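Local coordinates for heme-binding protein A / AI-2 binding protein A (Helicobacter pylori SS1, PDB 6OFQ) that serves as the periplasmic substrate-binding protein of an ABC transporter, binding peptide and probably delivering it to the membrane permease, at residues 312-317 with 393-398; 372-377 with 399-404; 118-123 with 156-161. All coordinates share one frame; numbering follows the deposited sequence.

Interaction 1: residues 312-317 with 393-398; sequences LAINHA and ASLAKI
Leu395, whose side chain leans on Ala317 of the neighbouring helix, offers a carbonyl oxygen that faces two backbone N-H groups: Ile398 N donates to Leu395 O at 3.1 Å, and Ile400 N, 3.0 Å from the same oxygen, probably does so too. The second pair belongs to a Schellman motif that ends helix 386-396, with Gly399 as its C-prime residue. This helix is the crossover of a beta-alpha-beta unit in the type II periplasmic binding protein, and segment 312-317 packs against its C-terminal end. The contact illustrates how a helix terminus can be joined to a neighbour without any hydrogen bond across the two segments, mainly through aliphatic side chains. Ala317 is central. Its CB faces two branched side chains, 3.9 Å from Leu395 CD2 and equally far from Ile398 CD1. The Ile398 side chain has CG1 between the backbone N and the carbonyl carbon (chi1 71°), and the methyl that follows, CD1, also approaches Ala313, 4.4 Å from its CB. Leu395 uses one methyl for both of its closest contacts: CD2 meets Ile314 CG2 at 3.9 Å as well as Ala317, and the Leu395 and Ile314 side chains run about perpendicular. With two small residues facing each other, the CA atoms of Ala317 and Ser394 come within 6.2 Å. Leu363 and Leu364 of helix 357-366 extend the apolar surroundings, touching Ala313 and Ile398 respectively. The Ser394 hydroxyl is engaged in its own helix by Phe390 O, while its CB carbon meets the other segment, resting 3.6 Å from Ala317 O.

Interaction 2: residues 372-377 with 399-404; sequences GFKTTI and GIDVKI
Ile400 lies over one face of the Phe373 ring at the start of a parallel strand pair, the two strands of a beta-alpha-beta unit whose crossover is helix 386-396. As a worked example of a two-sided strand pair, it has a closely packed, largely apolar face and a more open polar one. On the first of these, Ile400 CG1 makes a CH-pi contact 4.0 Å from the ring centroid, displaced toward the rim, and Ile400 CD1 meets the rim atom CZ of Phe373. A chi1 of 59° places Phe373 CG between the backbone N and the carbonyl carbon, on the face where Ile400 lies; the ring also stacks with that of Tyr304. Next along, Thr375 CG2 touches Ile400 CG2 at 3.6 Å; the Thr375 hydroxyl is bound by Glu422. Packing is tightest where Ile377 CG2 presses on Val402 CG1 at 3.5 Å, closer than usual for two carbons. Helix 386-396 covers this face, Ile391 touching Ile377. The backbones interlock beneath these side chains: Lys403 N donates almost straight to Thr375 O (2.9 Å, 174° at the hydrogen), and Ile377 N donates to Lys403 O at 2.8 Å. At the opening end the bond from Phe373 N to Gly399 O is long, 3.3 Å, and bent to 140°, its donor above the carbonyl plane. The other face is looser. Lys374 and Asp401 lie side by side, exposed, yet their charges stop short of a salt bridge. Lys403 runs beside Thr376 before its amine turns to a salt bridge with Glu405. Lys374 is extended beyond CG, and it is a carbon, CE, that comes within 3.7 Å of Asp401 OD2, while NZ stays 4.5 Å from that oxygen.

Interaction 3: residues 118-123 with 156-161; sequences DVLFSF and IEALDD
Ile156 meets Phe123 and Leu120 of the facing helix with two different methyls, and from there the strand can be followed outward. Its CD1 touches Phe123 CB at 3.6 Å and approaches the ring obliquely near CD2, the two side chains crossing at about a right angle. Its CG2, anti to the backbone N, meets Leu120 CD2 at 3.7 Å; the Leu120 and Ile156 side chains lie alongside with their ends pointing opposite ways. Glu157 points away from the helix and brings little beyond backbone, its carbonyl carbon lying 4.4 Å from Leu120 CD2. At Ala158 the chain faces the helix again, and CB lies 3.8 Å from Leu120 CD1. Leu120 thus spreads its two methyls along the strand, one to each inward-facing residue. Beyond Ala158 the strand turns a corner at Leu159, and Asp160 OD1 accepts from Tyr162 N and Thr163 OG1 as the chain reverses into strand 163-168. Asp161 returns to the helix by a backbone hydrogen bond with Ala116. Within the helix, Ser122 N and Ser122 OG grip Asp118 O from opposite faces of its plane. The axes of helix segment 118-123 and strand segment 156-158 run nearly antiparallel (158°) and approach to 8.9 Å. The whole is a helix layered on one face of an antiparallel sheet, here over its edge strand 153-160.

Interactions 1 and 2 are neighbours, with centres about 10 Å apart, and share one beta-alpha-beta unit: the helix whose end packs in interaction 1 links the two strands of interaction 2, and on the shared side Ile314 touches Ile400 and Leu395 touches Val402. Interaction 1 is wholly buried and without a hydrogen bond across its segments, whereas interaction 2 adds a backbone hydrogen-bond network and has a charged outer face. Interaction 3 lies on the opposite side of the chain's centre, about 52 Å from interaction 1 between centres. It too packs by hydrocarbon, but as a surface contact joining a helix to the edge of a separate antiparallel sheet.

Interaction 1: residues 312-317 with 393-398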
ATOM      1  N   LEU A 312     -11.004  24.112   5.858  1.00  6.58           N
ATOM      2  CA  LEU A 312     -10.486  25.045   4.897  1.00  7.08           C
ATOM      3  C   LEU A 312      -9.455  25.977   5.519  1.00  6.65           C
ATOM      4  O   LEU A 312      -8.438  26.253   4.909  1.00  7.35           O
ATOM      5  CB  LEU A 312     -11.620  25.809   4.209  1.00  7.79           C
ATOM      6  CG  LEU A 312     -12.500  24.980   3.291  1.00  9.38           C
ATOM      7  CD1 LEU A 312     -13.764  25.738   2.962  1.00 10.66           C
ATOM      8  CD2 LEU A 312     -11.782  24.661   1.995  1.00 10.15           C
ATOM      9  N   ALA A 313      -9.712  26.436   6.738  1.00  6.43           N
ATOM     10  CA  ALA A 313      -8.737  27.324   7.373  1.00  7.01           C
ATOM     11  C   ALA A 313      -7.378  26.658   7.504  1.00  7.72           C
ATOM     12  O   ALA A 313      -6.338  27.220   7.172  1.00  8.12           O
ATOM     13  CB  ALA A 313      -9.303  27.692   8.731  1.00  7.18           C
ATOM     14  N   ILE A 314      -7.424  25.411   7.944  1.00  7.11           N
ATOM     15  CA  ILE A 314      -6.204  24.590   8.127  1.00  6.66           C
ATOM     16  C   ILE A 314      -5.519  24.409   6.773  1.00  7.76           C
ATOM     17  O   ILE A 314      -4.294  24.609   6.692  1.00  8.79           O
ATOM     18  CB  ILE A 314      -6.541  23.237   8.765  1.00  6.99           C
ATOM     19  CG1 ILE A 314      -6.958  23.426  10.239  1.00  7.37           C
ATOM     20  CG2 ILE A 314      -5.367  22.250   8.684  1.00  7.92           C
ATOM     21  CD1 ILE A 314      -7.516  22.219  10.956  1.00  7.36           C
ATOM     22  N   ASN A 315      -6.279  24.156   5.697  1.00  7.49           N
ATOM     23  CA  ASN A 315      -5.731  24.067   4.344  1.00  8.80           C
ATOM     24  C   ASN A 315      -5.011  25.330   3.913  1.00  9.79           C
ATOM     25  O   ASN A 315      -3.940  25.244   3.320  1.00 11.41           O
ATOM     26  CB  ASN A 315      -6.790  23.671   3.318  1.00  8.65           C
ATOM     27  CG  ASN A 315      -7.023  22.147   3.199  1.00  9.31           C
ATOM     28  OD1 ASN A 315      -6.657  21.516   2.173  1.00 11.18           O
ATOM     29  ND2 ASN A 315      -7.785  21.567   4.087  1.00  7.65           N
ATOM     30  N   HIS A 316      -5.559  26.500   4.235  1.00  8.12           N
ATOM     31  CA  HIS A 316      -4.961  27.771   3.838  1.00  7.75           C
ATOM     32  C   HIS A 316      -3.814  28.182   4.745  1.00  8.39           C
ATOM     33  O   HIS A 316      -3.132  29.172   4.456  1.00  8.37           O
ATOM     34  CB  HIS A 316      -6.016  28.889   3.821  1.00  8.01           C
ATOM     35  CG  HIS A 316      -7.023  28.815   2.716  1.00  8.37           C
ATOM     36  ND1 HIS A 316      -6.700  28.977   1.396  1.00  9.43           N
ATOM     37  CD2 HIS A 316      -8.332  28.479   2.741  1.00  9.47           C
ATOM     38  CE1 HIS A 316      -7.776  28.799   0.644  1.00 11.06           C
ATOM     39  NE2 HIS A 316      -8.780  28.475   1.441  1.00  9.85           N
ATOM     40  N   ALA A 317      -3.625  27.524   5.882  1.00  8.98           N
ATOM     41  CA  ALA A 317      -2.616  27.905   6.879  1.00  9.30           C
ATOM     42  C   ALA A 317      -1.318  27.119   6.772  1.00  8.99           C
ATOM     43  O   ALA A 317      -0.326  27.486   7.392  1.00  9.88           O
ATOM     44  CB  ALA A 317      -3.140  27.792   8.295  1.00  9.61           C
ATOM     45  N   ALA A 393       3.753  24.369  13.882  1.00  8.08           N
ATOM     46  CA  ALA A 393       4.158  25.787  13.811  1.00  7.92           C
ATOM     47  C   ALA A 393       3.221  26.545  12.885  1.00  9.23           C
ATOM     48  O   ALA A 393       2.823  27.671  13.179  1.00  9.40           O
ATOM     49  CB  ALA A 393       5.535  25.958  13.218  1.00  8.09           C
ATOM     50  N   SER A 394       2.828  25.891  11.794  1.00  8.27           N
ATOM     51  CA  SER A 394       1.937  26.569  10.841  1.00  8.86           C
ATOM     52  C   SER A 394       0.583  26.820  11.501  1.00  9.26           C
ATOM     53  O   SER A 394       0.028  27.928  11.366  1.00  9.89           O
ATOM     54  CB  SER A 394       1.667  25.617   9.674  1.00  8.98           C
ATOM     55  OG  SER A 394       2.816  25.334   8.906  1.00 10.58           O
ATOM     56  N   LEU A 395       0.007  25.830  12.176  1.00  9.10           N
ATOM     57  CA  LEU A 395      -1.281  25.999  12.812  1.00  9.91           C
ATOM     58  C   LEU A 395      -1.298  26.890  14.038  1.00 10.33           C
ATOM     59  O   LEU A 395      -2.301  27.562  14.288  1.00 10.07           O
ATOM     60  CB  LEU A 395      -2.013  24.681  12.978  1.00  9.35           C
ATOM     61  CG  LEU A 395      -2.190  23.834  11.703  1.00  9.82           C
ATOM     62  CD1 LEU A 395      -3.006  22.620  12.180  1.00 10.14           C
ATOM     63  CD2 LEU A 395      -2.846  24.609  10.595  1.00 10.20           C
ATOM     64  N   ALA A 396      -0.164  27.013  14.734  1.00  9.44           N
ATOM     65  CA  ALA A 396      -0.131  27.978  15.827  1.00 10.86           C
ATOM     66  C   ALA A 396      -0.288  29.406  15.310  1.00 10.06           C
ATOM     67  O   ALA A 396      -0.839  30.168  16.128  1.00 11.16           O
ATOM     68  CB  ALA A 396       1.213  27.883  16.520  1.00 10.77           C
ATOM     69  N   LYS A 397       0.041  29.693  14.066  1.00  9.86           N
ATOM     70  CA  LYS A 397      -0.150  31.014  13.487  1.00 12.10           C
ATOM     71  C   LYS A 397      -1.603  31.434  13.404  1.00 14.60           C
ATOM     72  O   LYS A 397      -1.875  32.617  13.287  1.00 15.38           O
ATOM     73  CB  LYS A 397       0.553  31.170  12.157  1.00 12.75           C
ATOM     74  CG  LYS A 397       2.038  31.022  12.314  1.00 14.62           C
ATOM     75  CD  LYS A 397       2.824  31.098  11.018  1.00 20.47           C
ATOM     76  CE  LYS A 397       4.299  31.109  11.416  1.00 27.46           C
ATOM     77  NZ  LYS A 397       5.043  30.887  10.150  1.00 33.14           N
ATOM     78  N   ILE A 398      -2.526  30.476  13.404  1.00 11.36           N
ATOM     79  CA  ILE A 398      -3.943  30.799  13.419  1.00 14.19           C
ATOM     80  C   ILE A 398      -4.613  30.431  14.741  1.00 13.53           C
ATOM     81  O   ILE A 398      -5.827  30.315  14.870  1.00 14.19           O
ATOM     82  CB  ILE A 398      -4.618  30.178  12.159  1.00 12.37           C
ATOM     83  CG1 ILE A 398      -4.714  28.635  12.232  1.00 12.52           C
ATOM     84  CG2 ILE A 398      -3.978  30.706  10.903  1.00 12.42           C
ATOM     85  CD1 ILE A 398      -5.684  28.081  11.186  1.00 11.85           C
TER

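Interaction 2: residues 372-377 with 399-404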
ATOM      1  N   GLY A 372      -8.961  30.177  18.122  1.00 17.11           N
ATOM      2  CA  GLY A 372      -8.489  28.825  17.839  1.00 15.74           C
ATOM      3  C   GLY A 372      -9.015  27.749  18.756  1.00 14.10           C
ATOM      4  O   GLY A 372     -10.083  27.867  19.352  1.00 13.22           O
ATOM      5  N   PHE A 373      -8.204  26.707  18.951  1.00 12.37           N
ATOM      6  CA  PHE A 373      -8.557  25.550  19.712  1.00 10.07           C
ATOM      7  C   PHE A 373      -7.322  24.675  19.958  1.00 10.44           C
ATOM      8  O   PHE A 373      -6.318  24.911  19.286  1.00 11.36           O
ATOM      9  CB  PHE A 373      -9.756  24.760  19.161  1.00  9.56           C
ATOM     10  CG  PHE A 373      -9.561  24.252  17.749  1.00  9.13           C
ATOM     11  CD1 PHE A 373      -8.960  23.033  17.523  1.00  9.33           C
ATOM     12  CD2 PHE A 373      -9.994  24.993  16.673  1.00  9.56           C
ATOM     13  CE1 PHE A 373      -8.782  22.606  16.198  1.00  9.00           C
ATOM     14  CE2 PHE A 373      -9.829  24.561  15.343  1.00  9.44           C
ATOM     15  CZ  PHE A 373      -9.221  23.349  15.109  1.00 10.51           C
ATOM     16  N   LYS A 374      -7.462  23.667  20.799  1.00 11.55           N
ATOM     17  CA  LYS A 374      -6.407  22.693  21.009  1.00 12.77           C
ATOM     18  C   LYS A 374      -6.739  21.386  20.274  1.00 10.01           C
ATOM     19  O   LYS A 374      -7.885  20.954  20.240  1.00 10.40           O
ATOM     20  CB  LYS A 374      -6.217  22.420  22.503  1.00 18.08           C
ATOM     21  CG  LYS A 374      -5.815  23.702  23.221  1.00 25.53           C
ATOM     22  CD  LYS A 374      -5.540  23.574  24.718  1.00 35.66           C
ATOM     23  CE  LYS A 374      -4.899  24.912  25.095  1.00 42.92           C
ATOM     24  NZ  LYS A 374      -4.751  25.234  26.542  1.00 49.01           N
ATOM     25  N   THR A 375      -5.695  20.756  19.739  1.00  9.48           N
ATOM     26  CA  THR A 375      -5.829  19.472  19.050  1.00  8.99           C
ATOM     27  C   THR A 375      -4.538  18.671  19.120  1.00  9.83           C
ATOM     28  O   THR A 375      -3.578  19.138  19.774  1.00  9.26           O
ATOM     29  CB  THR A 375      -6.302  19.730  17.617  1.00  9.64           C
ATOM     30  OG1 THR A 375      -6.696  18.491  17.020  1.00  9.85           O
ATOM     31  CG2 THR A 375      -5.222  20.342  16.761  1.00  9.08           C
ATOM     32  N   THR A 376      -4.511  17.502  18.483  1.00  9.20           N
ATOM     33  CA  THR A 376      -3.402  16.589  18.581  1.00  8.90           C
ATOM     34  C   THR A 376      -3.125  16.116  17.166  1.00  9.06           C
ATOM     35  O   THR A 376      -4.054  16.024  16.345  1.00  9.97           O
ATOM     36  CB  THR A 376      -3.765  15.417  19.475  1.00 10.85           C
ATOM     37  OG1 THR A 376      -3.919  15.909  20.817  1.00 11.96           O
ATOM     38  CG2 THR A 376      -2.704  14.369  19.525  1.00 11.66           C
ATOM     39  N   ILE A 377      -1.866  15.930  16.832  1.00  7.22           N
ATOM     40  CA  ILE A 377      -1.472  15.274  15.586  1.00  6.77           C
ATOM     41  C   ILE A 377      -0.736  14.018  15.965  1.00  7.38           C
ATOM     42  O   ILE A 377       0.136  14.001  16.842  1.00  7.93           O
ATOM     43  CB  ILE A 377      -0.622  16.180  14.694  1.00  7.43           C
ATOM     44  CG1 ILE A 377      -0.412  15.536  13.309  1.00  7.33           C
ATOM     45  CG2 ILE A 377       0.729  16.551  15.271  1.00  7.59           C
ATOM     46  CD1 ILE A 377       0.146  16.503  12.302  1.00  8.16           C
ATOM     47  N   GLY A 399      -3.812  30.180  15.781  1.00 12.68           N
ATOM     48  CA  GLY A 399      -4.315  29.920  17.134  1.00 12.20           C
ATOM     49  C   GLY A 399      -4.706  28.481  17.441  1.00 10.42           C
ATOM     50  O   GLY A 399      -5.344  28.189  18.437  1.00 12.68           O
ATOM     51  N   ILE A 400      -4.270  27.547  16.596  1.00 10.27           N
ATOM     52  CA  ILE A 400      -4.555  26.132  16.841  1.00 10.04           C
ATOM     53  C   ILE A 400      -3.271  25.590  17.538  1.00  9.76           C
ATOM     54  O   ILE A 400      -2.234  25.530  16.867  1.00 10.13           O
ATOM     55  CB  ILE A 400      -4.921  25.352  15.553  1.00 10.46           C
ATOM     56  CG1 ILE A 400      -6.271  25.841  15.012  1.00 10.93           C
ATOM     57  CG2 ILE A 400      -4.984  23.864  15.857  1.00 10.82           C
ATOM     58  CD1 ILE A 400      -6.484  25.401  13.573  1.00 11.10           C
ATOM     59  N   ASP A 401      -3.454  25.121  18.755  1.00  8.80           N
ATOM     60  CA  ASP A 401      -2.357  24.556  19.582  1.00 10.13           C
ATOM     61  C   ASP A 401      -2.357  23.047  19.390  1.00  8.85           C
ATOM     62  O   ASP A 401      -3.217  22.306  19.847  1.00  9.85           O
ATOM     63  CB  ASP A 401      -2.611  24.905  21.071  1.00 11.77           C
ATOM     64  CG  ASP A 401      -1.503  24.445  22.026  1.00 16.15           C
ATOM     65  OD1 ASP A 401      -0.422  24.048  21.590  1.00 17.46           O
ATOM     66  OD2 ASP A 401      -1.748  24.423  23.250  1.00 23.28           O
ATOM     67  N   VAL A 402      -1.350  22.615  18.643  1.00  8.90           N
ATOM     68  CA  VAL A 402      -1.193  21.202  18.306  1.00  8.34           C
ATOM     69  C   VAL A 402      -0.212  20.447  19.200  1.00  8.21           C
ATOM     70  O   VAL A 402       0.956  20.814  19.284  1.00 10.07           O
ATOM     71  CB  VAL A 402      -0.716  21.028  16.854  1.00  8.11           C
ATOM     72  CG1 VAL A 402      -0.565  19.546  16.507  1.00  9.13           C
ATOM     73  CG2 VAL A 402      -1.592  21.770  15.852  1.00  7.90           C
ATOM     74  N   LYS A 403      -0.709  19.427  19.873  1.00  7.80           N
ATOM     75  CA  LYS A 403       0.160  18.537  20.618  1.00  8.65           C
ATOM     76  C   LYS A 403       0.589  17.418  19.680  1.00  9.31           C
ATOM     77  O   LYS A 403      -0.269  16.861  18.965  1.00  9.38           O
ATOM     78  CB  LYS A 403      -0.569  17.970  21.823  1.00 11.05           C
ATOM     79  CG  LYS A 403       0.165  16.907  22.646  1.00 15.45           C
ATOM     80  CD  LYS A 403      -0.845  16.128  23.502  1.00 21.50           C
ATOM     81  CE  LYS A 403      -0.268  15.484  24.755  1.00 26.73           C
ATOM     82  NZ  LYS A 403      -0.048  14.017  24.612  1.00 29.48           N
ATOM     83  N   ILE A 404       1.868  17.019  19.732  1.00  8.20           N
ATOM     84  CA  ILE A 404       2.431  15.966  18.892  1.00  8.55           C
ATOM     85  C   ILE A 404       2.537  14.673  19.666  1.00  8.67           C
ATOM     86  O   ILE A 404       3.142  14.632  20.742  1.00 10.24           O
ATOM     87  CB  ILE A 404       3.797  16.331  18.317  1.00  7.87           C
ATOM     88  CG1 ILE A 404       3.697  17.585  17.450  1.00  8.12           C
ATOM     89  CG2 ILE A 404       4.412  15.185  17.534  1.00  8.57           C
ATOM     90  CD1 ILE A 404       5.034  18.158  17.053  1.00  8.80           C
TER

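Interaction 3: residues 118-123 with 156-161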
ATOM      1  N   ASP A 118      -7.342 -23.887  -3.130  1.00  6.36           N
ATOM      2  CA  ASP A 118      -6.496 -22.899  -2.460  1.00  6.59           C
ATOM      3  C   ASP A 118      -7.021 -21.498  -2.781  1.00  6.08           C
ATOM      4  O   ASP A 118      -6.970 -20.600  -1.941  1.00  6.40           O
ATOM      5  CB  ASP A 118      -5.051 -23.011  -2.885  1.00  5.78           C
ATOM      6  CG  ASP A 118      -4.506 -24.433  -2.643  1.00  5.79           C
ATOM      7  OD1 ASP A 118      -4.617 -24.739  -1.432  1.00  7.29           O
ATOM      8  OD2 ASP A 118      -3.959 -25.056  -3.576  1.00  6.49           O
ATOM      9  N   VAL A 119      -7.558 -21.311  -3.981  1.00  5.64           N
ATOM     10  CA  VAL A 119      -8.230 -20.045  -4.337  1.00  5.81           C
ATOM     11  C   VAL A 119      -9.477 -19.860  -3.487  1.00  5.59           C
ATOM     12  O   VAL A 119      -9.718 -18.815  -2.927  1.00  5.49           O
ATOM     13  CB  VAL A 119      -8.496 -19.952  -5.832  1.00  5.81           C
ATOM     14  CG1 VAL A 119      -9.102 -18.614  -6.189  1.00  5.99           C
ATOM     15  CG2 VAL A 119      -7.247 -20.211  -6.664  1.00  6.49           C
ATOM     16  N   LEU A 120     -10.339 -20.889  -3.446  1.00  4.94           N
ATOM     17  CA  LEU A 120     -11.512 -20.884  -2.597  1.00  6.45           C
ATOM     18  C   LEU A 120     -11.123 -20.593  -1.179  1.00  6.07           C
ATOM     19  O   LEU A 120     -11.724 -19.738  -0.549  1.00  6.46           O
ATOM     20  CB  LEU A 120     -12.308 -22.206  -2.676  1.00  7.36           C
ATOM     21  CG  LEU A 120     -12.936 -22.556  -4.026  1.00  8.25           C
ATOM     22  CD1 LEU A 120     -13.784 -23.825  -3.830  1.00  8.90           C
ATOM     23  CD2 LEU A 120     -13.818 -21.407  -4.477  1.00  8.85           C
ATOM     24  N   PHE A 121     -10.125 -21.275  -0.614  1.00  6.43           N
ATOM     25  CA  PHE A 121      -9.800 -20.955   0.764  1.00  6.31           C
ATOM     26  C   PHE A 121      -9.394 -19.499   0.980  1.00  5.64           C
ATOM     27  O   PHE A 121      -9.862 -18.810   1.877  1.00  6.02           O
ATOM     28  CB  PHE A 121      -8.603 -21.809   1.170  1.00  6.16           C
ATOM     29  CG  PHE A 121      -8.014 -21.438   2.539  1.00  6.95           C
ATOM     30  CD1 PHE A 121      -8.747 -21.538   3.704  1.00  7.45           C
ATOM     31  CD2 PHE A 121      -6.760 -20.861   2.597  1.00  7.46           C
ATOM     32  CE1 PHE A 121      -8.221 -21.190   4.930  1.00  7.40           C
ATOM     33  CE2 PHE A 121      -6.251 -20.463   3.840  1.00  7.03           C
ATOM     34  CZ  PHE A 121      -6.990 -20.588   4.962  1.00  7.37           C
ATOM     35  N   SER A 122      -8.557 -19.008   0.075  1.00  5.50           N
ATOM     36  CA  SER A 122      -7.959 -17.681   0.231  1.00  5.17           C
ATOM     37  C   SER A 122      -8.967 -16.554   0.155  1.00  5.31           C
ATOM     38  O   SER A 122      -8.821 -15.560   0.840  1.00  5.65           O
ATOM     39  CB  SER A 122      -6.850 -17.518  -0.803  1.00  5.36           C
ATOM     40  OG  SER A 122      -5.798 -18.454  -0.603  1.00  6.01           O
ATOM     41  N   PHE A 123      -9.951 -16.735  -0.737  1.00  4.78           N
ATOM     42  CA  PHE A 123     -11.015 -15.756  -0.915  1.00  4.90           C
ATOM     43  C   PHE A 123     -12.171 -15.962   0.048  1.00  5.73           C
ATOM     44  O   PHE A 123     -12.660 -15.027   0.646  1.00  5.52           O
ATOM     45  CB  PHE A 123     -11.544 -15.760  -2.365  1.00  5.09           C
ATOM     46  CG  PHE A 123     -10.662 -15.074  -3.394  1.00  4.86           C
ATOM     47  CD1 PHE A 123      -9.426 -15.577  -3.742  1.00  5.46           C
ATOM     48  CD2 PHE A 123     -11.131 -13.970  -4.068  1.00  4.84           C
ATOM     49  CE1 PHE A 123      -8.587 -14.904  -4.600  1.00  5.81           C
ATOM     50  CE2 PHE A 123     -10.325 -13.344  -4.959  1.00  4.91           C
ATOM     51  CZ  PHE A 123      -9.124 -13.866  -5.312  1.00  4.79           C
ATOM     52  N   ILE A 156     -18.171 -17.470  -5.986  1.00  6.62           N
ATOM     53  CA  ILE A 156     -16.938 -18.078  -6.416  1.00  7.77           C
ATOM     54  C   ILE A 156     -17.115 -19.566  -6.500  1.00  8.89           C
ATOM     55  O   ILE A 156     -17.504 -20.160  -5.493  1.00  9.20           O
ATOM     56  CB  ILE A 156     -15.739 -17.734  -5.516  1.00  9.46           C
ATOM     57  CG1 ILE A 156     -15.809 -16.293  -5.049  1.00 13.16           C
ATOM     58  CG2 ILE A 156     -14.445 -18.153  -6.159  1.00  9.44           C
ATOM     59  CD1 ILE A 156     -14.706 -15.953  -4.039  1.00 13.98           C
ATOM     60  N   GLU A 157     -16.771 -20.153  -7.650  1.00  8.96           N
ATOM     61  CA  GLU A 157     -16.969 -21.584  -7.888  1.00  9.83           C
ATOM     62  C   GLU A 157     -15.687 -22.191  -8.400  1.00  8.17           C
ATOM     63  O   GLU A 157     -15.070 -21.657  -9.335  1.00  8.40           O
ATOM     64  CB  GLU A 157     -18.001 -21.829  -8.988  1.00 11.43           C
ATOM     65  CG  GLU A 157     -19.385 -21.290  -8.723  1.00 15.12           C
ATOM     66  CD  GLU A 157     -20.154 -21.327 -10.045  1.00 17.75           C
ATOM     67  OE1 GLU A 157     -20.138 -20.373 -10.874  1.00 14.09           O
ATOM     68  OE2 GLU A 157     -20.739 -22.409 -10.336  1.00 19.79           O
ATOM     69  N   ALA A 158     -15.343 -23.369  -7.880  1.00  6.30           N
ATOM     70  CA  ALA A 158     -14.327 -24.241  -8.477  1.00  7.37           C
ATOM     71  C   ALA A 158     -15.055 -25.156  -9.461  1.00  7.27           C
ATOM     72  O   ALA A 158     -15.744 -26.090  -9.053  1.00  9.85           O
ATOM     73  CB  ALA A 158     -13.580 -25.087  -7.439  1.00  7.77           C
ATOM     74  N   LEU A 159     -14.968 -24.871 -10.740  1.00  7.29           N
ATOM     75  CA  LEU A 159     -15.658 -25.661 -11.751  1.00  8.20           C
ATOM     76  C   LEU A 159     -14.923 -26.980 -11.931  1.00  8.10           C
ATOM     77  O   LEU A 159     -15.605 -27.974 -12.249  1.00  8.82           O
ATOM     78  CB  LEU A 159     -15.697 -24.898 -13.087  1.00  8.73           C
ATOM     79  CG  LEU A 159     -16.574 -23.655 -12.931  1.00 10.07           C
ATOM     80  CD1 LEU A 159     -16.540 -22.863 -14.229  1.00 10.70           C
ATOM     81  CD2 LEU A 159     -17.978 -23.926 -12.425  1.00 13.39           C
ATOM     82  N   ASP A 160     -13.599 -27.036 -11.742  1.00  7.57           N
ATOM     83  CA  ASP A 160     -12.882 -28.271 -11.610  1.00  7.91           C
ATOM     84  C   ASP A 160     -11.631 -27.910 -10.795  1.00  8.90           C
ATOM     85  O   ASP A 160     -11.553 -26.795 -10.282  1.00  9.20           O
ATOM     86  CB  ASP A 160     -12.621 -28.960 -12.964  1.00  8.39           C
ATOM     87  CG  ASP A 160     -11.687 -28.242 -13.910  1.00  8.61           C
ATOM     88  OD1 ASP A 160     -10.939 -27.307 -13.469  1.00  8.35           O
ATOM     89  OD2 ASP A 160     -11.558 -28.592 -15.144  1.00  8.88           O
ATOM     90  N   ASP A 161     -10.661 -28.801 -10.708  1.00  9.21           N
ATOM     91  CA  ASP A 161      -9.544 -28.525  -9.829  1.00  9.89           C
ATOM     92  C   ASP A 161      -8.632 -27.425 -10.389  1.00  9.99           C
ATOM     93  O   ASP A 161      -7.774 -26.926  -9.644  1.00  8.06           O
ATOM     94  CB  ASP A 161      -8.660 -29.773  -9.676  1.00 12.28           C
ATOM     95  CG  ASP A 161      -9.302 -30.863  -8.857  1.00 16.36           C
ATOM     96  OD1 ASP A 161     -10.377 -30.720  -8.254  1.00 19.90           O
ATOM     97  OD2 ASP A 161      -8.687 -31.938  -8.887  1.00 22.50           O
TER